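Local coordinates for glyoxylate reductase (Paecilomyces sp. J18, PDB 3WNV), which probably reduces glyoxylate to glycolate with a nicotinamide cofactor, as expected of a D-isomer specific 2-hydroxyacid dehydrogenase, at residues A[199-202]-A[203-207]; A[36-39]-A[40-43]. One frame throughout, in Å; residues are numbered along the deposited sequence.

Interaction 1 (A[199-202]-A[203-207]); sequences VSFD and ELLAQ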
loop_
_atom_site.group_PDB
_atom_site.type_symbol
_atom_site.label_atom_id
_atom_site.label_comp_id
_atom_site.label_asym_id
_atom_site.label_seq_id
_atom_site.Cartn_x
_atom_site.Cartn_y
_atom_site.Cartn_z
ATOM N N VAL A 199 19.414 7.135 10.183
ATOM C CA VAL A 199 19.301 7.481 11.606
ATOM C C VAL A 199 18.575 6.369 12.382
ATOM O O VAL A 199 17.937 5.490 11.792
ATOM C CB VAL A 199 18.546 8.826 11.815
ATOM C CG1 VAL A 199 19.299 9.973 11.180
ATOM C CG2 VAL A 199 17.118 8.763 11.298
ATOM N N SER A 200 18.684 6.394 13.704
ATOM C CA SER A 200 18.040 5.369 14.516
ATOM C C SER A 200 16.557 5.686 14.548
ATOM O O SER A 200 16.152 6.756 14.116
ATOM C CB SER A 200 18.603 5.364 15.929
ATOM O OG SER A 200 18.287 6.581 16.590
ATOM N N PHE A 201 15.742 4.732 15.002
ATOM C CA PHE A 201 14.293 4.961 15.115
ATOM C C PHE A 201 14.021 6.188 16.003
ATOM O O PHE A 201 13.288 7.090 15.620
ATOM C CB PHE A 201 13.614 3.673 15.635
ATOM C CG PHE A 201 12.092 3.719 15.668
ATOM C CD1 PHE A 201 11.342 3.478 14.531
ATOM C CD2 PHE A 201 11.414 3.943 16.865
ATOM C CE1 PHE A 201 9.910 3.498 14.566
ATOM C CE2 PHE A 201 9.997 3.970 16.915
ATOM C CZ PHE A 201 9.248 3.745 15.745
ATOM N N ASP A 202 14.598 6.224 17.204
ATOM C CA ASP A 202 14.368 7.352 18.098
ATOM C C ASP A 202 14.823 8.685 17.487
ATOM O O ASP A 202 14.169 9.712 17.666
ATOM C CB ASP A 202 15.055 7.117 19.448
ATOM C CG ASP A 202 14.293 6.140 20.344
ATOM O OD1 ASP A 202 13.126 5.829 20.046
ATOM O OD2 ASP A 202 14.871 5.692 21.364
ATOM N N GLU A 203 15.910 8.669 16.723
ATOM C CA GLU A 203 16.400 9.890 16.087
ATOM C C GLU A 203 15.483 10.335 14.958
ATOM O O GLU A 203 15.330 11.549 14.695
ATOM C CB GLU A 203 17.827 9.689 15.540
ATOM C CG GLU A 203 18.940 9.733 16.562
ATOM C CD GLU A 203 20.287 9.240 15.991
ATOM O OE1 GLU A 203 20.296 8.374 15.065
ATOM O OE2 GLU A 203 21.342 9.720 16.481
ATOM N N LEU A 204 14.837 9.371 14.297
ATOM C CA LEU A 204 13.913 9.668 13.211
ATOM C C LEU A 204 12.692 10.396 13.789
ATOM O O LEU A 204 12.196 11.368 13.209
ATOM C CB LEU A 204 13.469 8.393 12.488
ATOM C CG LEU A 204 12.636 8.614 11.224
ATOM C CD1 LEU A 204 13.515 9.155 10.117
ATOM C CD2 LEU A 204 11.988 7.281 10.772
ATOM N N LEU A 205 12.252 9.942 14.959
ATOM C CA LEU A 205 11.092 10.543 15.598
ATOM C C LEU A 205 11.458 11.952 16.053
ATOM O O LEU A 205 10.672 12.879 15.893
ATOM C CB LEU A 205 10.655 9.709 16.807
ATOM C CG LEU A 205 10.058 8.333 16.491
ATOM C CD1 LEU A 205 10.002 7.469 17.736
ATOM C CD2 LEU A 205 8.658 8.461 15.832
ATOM N N ALA A 206 12.662 12.113 16.591
ATOM C CA ALA A 206 13.092 13.403 17.140
ATOM C C ALA A 206 13.330 14.466 16.090
ATOM O O ALA A 206 13.056 15.637 16.317
ATOM C CB ALA A 206 14.358 13.228 17.962
ATOM N N GLN A 207 13.867 14.075 14.941
ATOM C CA GLN A 207 14.363 15.048 13.975
ATOM C C GLN A 207 13.469 15.380 12.786
ATOM O O GLN A 207 13.722 16.388 12.090
ATOM C CB GLN A 207 15.730 14.590 13.449
ATOM C CG GLN A 207 16.762 14.370 14.533
ATOM C CD GLN A 207 18.056 13.838 13.977
ATOM O OE1 GLN A 207 18.349 14.004 12.783
ATOM N NE2 GLN A 207 18.847 13.185 14.828
#

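Interaction 2 (A[36-39]-A[40-43]); sequences REKF and LENC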
loop_
_atom_site.group_PDB
_atom_site.type_symbol
_atom_site.label_atom_id
_atom_site.label_comp_id
_atom_site.label_asym_id
_atom_site.label_seq_id
_atom_site.Cartn_x
_atom_site.Cartn_y
_atom_site.Cartn_z
ATOM N N ARG A 36 -16.903 -15.366 0.231
ATOM C CA ARG A 36 -15.999 -16.396 0.752
ATOM C C ARG A 36 -16.641 -17.757 0.830
ATOM O O ARG A 36 -16.021 -18.748 0.436
ATOM C CB ARG A 36 -15.469 -15.997 2.141
ATOM C CG ARG A 36 -14.572 -17.020 2.834
ATOM C CD ARG A 36 -13.946 -16.369 4.069
ATOM N NE ARG A 36 -12.825 -17.107 4.677
ATOM C CZ ARG A 36 -11.534 -16.891 4.406
ATOM N NH1 ARG A 36 -11.158 -15.974 3.496
ATOM N NH2 ARG A 36 -10.608 -17.600 5.047
ATOM N N GLU A 37 -17.882 -17.811 1.324
ATOM C CA GLU A 37 -18.584 -19.079 1.530
ATOM C C GLU A 37 -18.700 -19.836 0.211
ATOM O O GLU A 37 -18.421 -21.043 0.130
ATOM C CB GLU A 37 -19.975 -18.813 2.135
ATOM C CG GLU A 37 -20.855 -20.047 2.328
ATOM C CD GLU A 37 -22.348 -19.736 2.178
ATOM O OE1 GLU A 37 -22.886 -19.896 1.053
ATOM O OE2 GLU A 37 -22.979 -19.333 3.184
ATOM N N LYS A 38 -19.105 -19.107 -0.825
ATOM C CA LYS A 38 -19.270 -19.673 -2.155
ATOM C C LYS A 38 -17.917 -19.999 -2.804
ATOM O O LYS A 38 -17.803 -21.000 -3.515
ATOM C CB LYS A 38 -20.042 -18.693 -3.029
ATOM C CG LYS A 38 -20.230 -19.135 -4.466
ATOM C CD LYS A 38 -21.242 -20.236 -4.582
ATOM C CE LYS A 38 -21.687 -20.382 -6.028
ATOM N NZ LYS A 38 -20.553 -20.086 -6.966
ATOM N N PHE A 39 -16.906 -19.161 -2.577
ATOM C CA PHE A 39 -15.570 -19.486 -3.075
ATOM C C PHE A 39 -15.103 -20.801 -2.451
ATOM O O PHE A 39 -14.663 -21.710 -3.159
ATOM C CB PHE A 39 -14.571 -18.349 -2.861
ATOM C CG PHE A 39 -13.200 -18.666 -3.383
ATOM C CD1 PHE A 39 -12.931 -18.575 -4.745
ATOM C CD2 PHE A 39 -12.191 -19.104 -2.529
ATOM C CE1 PHE A 39 -11.682 -18.910 -5.234
ATOM C CE2 PHE A 39 -10.939 -19.448 -3.025
ATOM C CZ PHE A 39 -10.691 -19.340 -4.379
ATOM N N LEU A 40 -15.244 -20.935 -1.136
ATOM C CA LEU A 40 -14.818 -22.172 -0.482
ATOM C C LEU A 40 -15.606 -23.380 -0.952
ATOM O O LEU A 40 -15.037 -24.457 -1.093
ATOM C CB LEU A 40 -14.825 -22.039 1.051
ATOM C CG LEU A 40 -13.949 -20.952 1.666
ATOM C CD1 LEU A 40 -14.253 -20.838 3.137
ATOM C CD2 LEU A 40 -12.471 -21.217 1.476
ATOM N N GLU A 41 -16.903 -23.205 -1.220
ATOM C CA GLU A 41 -17.725 -24.278 -1.777
ATOM C C GLU A 41 -17.235 -24.714 -3.154
ATOM O O GLU A 41 -17.210 -25.902 -3.446
ATOM C CB GLU A 41 -19.198 -23.863 -1.852
ATOM C CG GLU A 41 -19.985 -24.130 -0.571
ATOM C CD GLU A 41 -21.362 -23.474 -0.571
ATOM O OE1 GLU A 41 -21.868 -23.141 -1.670
ATOM O OE2 GLU A 41 -21.926 -23.286 0.533
ATOM N N ASN A 42 -16.841 -23.751 -3.993
ATOM C CA ASN A 42 -16.313 -24.078 -5.314
ATOM C C ASN A 42 -15.051 -24.900 -5.172
ATOM O O ASN A 42 -14.884 -25.900 -5.849
ATOM C CB ASN A 42 -15.985 -22.804 -6.121
ATOM C CG ASN A 42 -17.230 -22.060 -6.596
ATOM O OD1 ASN A 42 -18.355 -22.544 -6.437
ATOM N ND2 ASN A 42 -17.028 -20.880 -7.196
ATOM N N CYS A 43 -14.151 -24.453 -4.300
ATOM C CA CYS A 43 -12.903 -25.199 -4.047
ATOM C C CYS A 43 -13.171 -26.650 -3.646
ATOM O O CYS A 43 -12.547 -27.593 -4.167
ATOM C CB CYS A 43 -12.071 -24.495 -2.959
ATOM S SG CYS A 43 -11.353 -22.923 -3.409
#

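Interaction 1 (A[199-202]-A[203-207])
Glu203 reaches back over the first turn of helix 201-207 to meet Ser200 at its N-cap, and the two residues form a capping box. The evidence is reciprocal. Glu203 N donates to Ser200 OG at 3.2 Å, while Ser200 N donates to Glu203 OE1 at 2.9 Å, almost straight at 175° and onto the anti lone pair of the carboxylate. A weak third link, Ser200 OG to Glu203 OE1, closes the loop. The Glu203 chain runs extended beyond CG, with CG anti to the carbonyl carbon (chi1 -78°), which carries OE1 back to the residues ahead of the helix; there it also lies 3.7 Å from Val199 CB. The carboxylate, held by two donors, sits at the N-terminal end of the helix, whose dipole would probably favour its negative charge. Without the hydroxyl, as with an alanine here in place of Ser200, Glu203 N is likely to lose its cap and OE1 to keep just the bond from the backbone N of that residue.

Next to the capping box, buried Val199 packs by CG2 on CD1 of Leu204 at 3.8 Å, the two side chains crossing at about a right angle. Leu204 also touches Ile181 on strand 179-183 and Leu160 on strand 156-160, both in the parallel sheet of the presumed NAD-binding Rossmann domain. Asp202 is turned outward, and its OD1 makes a salt bridge with Lys232 of helix 227-232. Phe201 also meets that helix, at Glu229; its CG is anti to the backbone N (chi1 -174°), which brings the ring toward the next turn. The ring is approached obliquely by Leu205, whose methyl CD1 lies 3.6 Å from Phe201 CE2.

Interaction 2 (A[36-39]-A[40-43])
Arg36 O receives the shortest polar bond here, from Leu40 N at 2.8 Å with an N-H...O angle of 169°, the first of four consecutive i to i+4 bonds, the alpha-helical pattern, through residues 36-43. Beside this bond Leu40 CD1 rests on the aliphatic stem of Arg36, 3.8 Å from its CG. The Arg36 chain, extended from CG to NE, carries its guanidinium beyond Leu40: NH2 makes salt bridges with Asp68 and Glu70, and NH1 hydrogen-bonds to the carbonyl oxygens of Thr64 and Pro66, which ties this end of the helix to the chain at 64-70.

Further along the helix, Phe39 and Cys43 make a sulfur-aromatic contact. Cys43 SG stands over one ring face, 4.0 Å from the Phe39 centroid and 30° off the ring normal. Phe39 CG is anti to the backbone N, which places the ring so that one face meets the sulfur; Phe31 meets the same ring edge-to-face.

Lys38, Glu37 and Glu41 are exposed, and Lys38 NZ bonds only weakly to OD1 of buried Asn42, at 3.3 Å, while Asn42 ND2 is taken by Tyr48 OH. Glu37 and Glu41 run side by side, with OE1 of Glu37 3.6 Å from OE2 of Glu41 and their carboxylate planes 22° apart. Two like charges this close would probably raise the proton affinity of the pair somewhat, though solvent would damp the effect.

Interactions 1 and 2 are separate helix-local contacts on opposite sides of the chain's centre, and residues 36-43 come well before 199-207: their centres lie 47 Å apart and their nearest atoms about 31 Å apart. Interaction 2 belongs to the helix that follows strand 27-31 in the five-stranded sheet, and interaction 1 to a short helix beside the seven-stranded sheet of the presumed NAD-binding domain. Leu204 approaches the GxGxxG-like turn at Gly161, Gly163 and Gly166, a probable dinucleotide-binding loop, but makes no contact with it. The two also differ in kind: residues 199-207 cap a helix start, whereas residues 36-43 lie in continuous helix.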